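Local coordinates for protein Hpy188I (Helicobacter pylori, PDB 3OQG) that cuts DNA as a restriction endonuclease of the GIY-YIG nuclease family, probably using a bound metal ion, at residues F41-E46 with I128-A133. Residues are numbered along the deposited sequence; the frame is centred on the assembly and turned at random.
Sequences FNLLCE and IVQVYA
Leu-43 turns one methyl onto the phenol ring of Tyr-132: with CG anti to its backbone N (chi1 -175°), CD1 settles over the centre of the ring face, 4.2 Å from the ring centroid, in a CH-pi contact. The same methyl sits in the hollow between Tyr-132 and Gln-130 CB, where its nearest neighbour on the facing strand is Val-131 O at 3.6 Å, while Tyr-32 stacks on the tyrosine ring. Further along this face, Glu-46 and Gln-130 lie side by side. The Gln-130 chain bends at chi2 (70°), which brings NE2 to 2.9 Å from Glu-46 OE2, hydrogen-bonded on the anti lone pair of that oxygen. Ile-128 CG2, just ahead of the second strand, packs obliquely against the carboxylate, whose other oxygen, OE1, accepts a hydrogen bond from Asn-59. Strands 42-50 and 129-134 are antiparallel neighbours in the five-stranded sheet of this GIY-YIG nuclease, and a classic beta bulge interrupts their pairing. Leu-44 and Cys-45 both face Val-131: Leu-44 N gives a straight hydrogen bond to Val-131 O (2.8 Å), Cys-45 N adds a weak one to the same oxygen (3.4 Å), and Val-131 N returns a strong one to Cys-45 O (2.8 Å). The extra residue shifts the register by one and swings the Leu-44 side chain toward the partner strand, where its CD2 meets the small bump of Ala-133 CB at 3.7 Å. Cys-45 SG, held between its own N and carbonyl carbon (chi1 62°), rests against Val-131 CB and CG2. Where strand 42-50 begins, Asn-42 N to Ala-133 O and Ala-133 N to Asn-42 O form two backbone hydrogen bonds. The CD1 corner of the Phe-41 ring comes to 3.4 Å from Ala-133 C, with Tyr-132 O at the ring edge, Phe-35 edge-to-face and Ile-162 of the second subunit packed against it.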
loop_
_atom_site.group_PDB
_atom_site.type_symbol
_atom_site.label_atom_id
_atom_site.label_comp_id
_atom_site.label_asym_id
_atom_site.label_seq_id
_atom_site.Cartn_x
_atom_site.Cartn_y
_atom_site.Cartn_z
ATOM N N PHE A 41 23.240 -0.742 7.021
ATOM C CA PHE A 41 22.170 -0.822 8.005
ATOM C C PHE A 41 22.709 -0.645 9.409
ATOM O O PHE A 41 23.839 -1.071 9.728
ATOM C CB PHE A 41 21.461 -2.174 7.902
ATOM C CG PHE A 41 20.509 -2.266 6.751
ATOM C CD1 PHE A 41 19.135 -2.275 6.965
ATOM C CD2 PHE A 41 20.988 -2.309 5.444
ATOM C CE1 PHE A 41 18.249 -2.335 5.903
ATOM C CE2 PHE A 41 20.137 -2.379 4.385
ATOM C CZ PHE A 41 18.752 -2.393 4.596
ATOM N N ASN A 42 21.892 -0.025 10.254
ATOM C CA ASN A 42 22.229 0.181 11.647
ATOM C C ASN A 42 21.020 -0.229 12.507
ATOM O O ASN A 42 19.868 -0.010 12.127
ATOM C CB ASN A 42 22.567 1.641 11.899
ATOM C CG ASN A 42 23.685 2.149 11.006
ATOM O OD1 ASN A 42 23.460 3.000 10.137
ATOM N ND2 ASN A 42 24.886 1.634 11.211
ATOM N N LEU A 43 21.288 -0.839 13.650
ATOM C CA LEU A 43 20.222 -1.190 14.596
ATOM C C LEU A 43 19.379 0.036 14.944
ATOM O O LEU A 43 19.908 1.083 15.354
ATOM C CB LEU A 43 20.839 -1.764 15.884
ATOM C CG LEU A 43 19.874 -2.282 16.939
ATOM C CD1 LEU A 43 19.044 -3.443 16.400
ATOM C CD2 LEU A 43 20.698 -2.714 18.130
ATOM N N LEU A 44 18.068 -0.110 14.791
ATOM C CA LEU A 44 17.132 1.003 14.982
ATOM C C LEU A 44 16.318 0.867 16.259
ATOM O O LEU A 44 16.172 1.827 17.005
ATOM C CB LEU A 44 16.206 1.111 13.761
ATOM C CG LEU A 44 15.131 2.201 13.819
ATOM C CD1 LEU A 44 15.731 3.595 13.967
ATOM C CD2 LEU A 44 14.202 2.099 12.588
ATOM N N CYS A 45 15.779 -0.326 16.508
ATOM C CA CYS A 45 14.924 -0.574 17.661
ATOM C C CYS A 45 14.723 -2.070 17.790
ATOM O O CYS A 45 15.220 -2.847 16.966
ATOM C CB CYS A 45 13.562 0.121 17.498
ATOM S SG CYS A 45 12.549 -0.406 16.106
ATOM N N GLU A 46 14.011 -2.466 18.829
ATOM C CA GLU A 46 13.579 -3.840 18.996
ATOM C C GLU A 46 12.082 -3.817 19.149
ATOM O O GLU A 46 11.507 -2.833 19.672
ATOM C CB GLU A 46 14.195 -4.478 20.236
ATOM C CG GLU A 46 15.611 -4.856 20.079
ATOM C CD GLU A 46 16.231 -5.279 21.366
ATOM O OE1 GLU A 46 16.078 -4.524 22.373
ATOM O OE2 GLU A 46 16.873 -6.357 21.372
ATOM N N ILE A 128 12.006 -11.366 21.206
ATOM C CA ILE A 128 12.277 -9.965 20.892
ATOM C C ILE A 128 12.899 -9.931 19.485
ATOM O O ILE A 128 13.708 -10.809 19.116
ATOM C CB ILE A 128 13.162 -9.316 21.964
ATOM C CG1 ILE A 128 12.358 -9.160 23.273
ATOM C CG2 ILE A 128 13.631 -7.992 21.500
ATOM C CD1 ILE A 128 13.208 -8.863 24.489
ATOM N N VAL A 129 12.453 -8.972 18.679
ATOM C CA VAL A 129 12.897 -8.830 17.307
ATOM C C VAL A 129 13.812 -7.633 17.193
ATOM O O VAL A 129 13.446 -6.532 17.600
ATOM C CB VAL A 129 11.687 -8.599 16.365
ATOM C CG1 VAL A 129 12.122 -8.490 14.943
ATOM C CG2 VAL A 129 10.645 -9.678 16.560
ATOM N N GLN A 130 15.003 -7.825 16.641
ATOM C CA GLN A 130 15.869 -6.711 16.339
ATOM C C GLN A 130 15.480 -6.133 14.982
ATOM O O GLN A 130 15.291 -6.891 13.993
ATOM C CB GLN A 130 17.343 -7.117 16.377
ATOM C CG GLN A 130 17.872 -7.422 17.777
ATOM C CD GLN A 130 17.319 -8.705 18.379
ATOM O OE1 GLN A 130 17.375 -9.755 17.750
ATOM N NE2 GLN A 130 16.756 -8.622 19.583
ATOM N N VAL A 131 15.422 -4.802 14.914
ATOM C CA VAL A 131 15.098 -4.094 13.692
ATOM C C VAL A 131 16.309 -3.269 13.256
ATOM O O VAL A 131 16.701 -2.347 13.943
ATOM C CB VAL A 131 13.895 -3.162 13.821
ATOM C CG1 VAL A 131 13.525 -2.565 12.444
ATOM C CG2 VAL A 131 12.696 -3.915 14.430
ATOM N N TYR A 132 16.889 -3.653 12.133
ATOM C CA TYR A 132 17.978 -2.898 11.497
ATOM C C TYR A 132 17.413 -2.077 10.360
ATOM O O TYR A 132 16.474 -2.511 9.673
ATOM C CB TYR A 132 19.071 -3.849 10.991
ATOM C CG TYR A 132 19.776 -4.658 12.050
ATOM C CD1 TYR A 132 20.998 -4.239 12.592
ATOM C CD2 TYR A 132 19.267 -5.868 12.490
ATOM C CE1 TYR A 132 21.668 -4.995 13.561
ATOM C CE2 TYR A 132 19.913 -6.597 13.485
ATOM C CZ TYR A 132 21.126 -6.167 13.999
ATOM O OH TYR A 132 21.785 -6.929 14.942
ATOM N N ALA A 133 17.963 -0.882 10.159
ATOM C CA ALA A 133 17.379 0.050 9.191
ATOM C C ALA A 133 18.410 0.756 8.349
ATOM O O ALA A 133 19.539 1.007 8.796
ATOM C CB ALA A 133 16.544 1.088 9.899
HETATM O O HOH W 1 20.486 3.614 9.862
#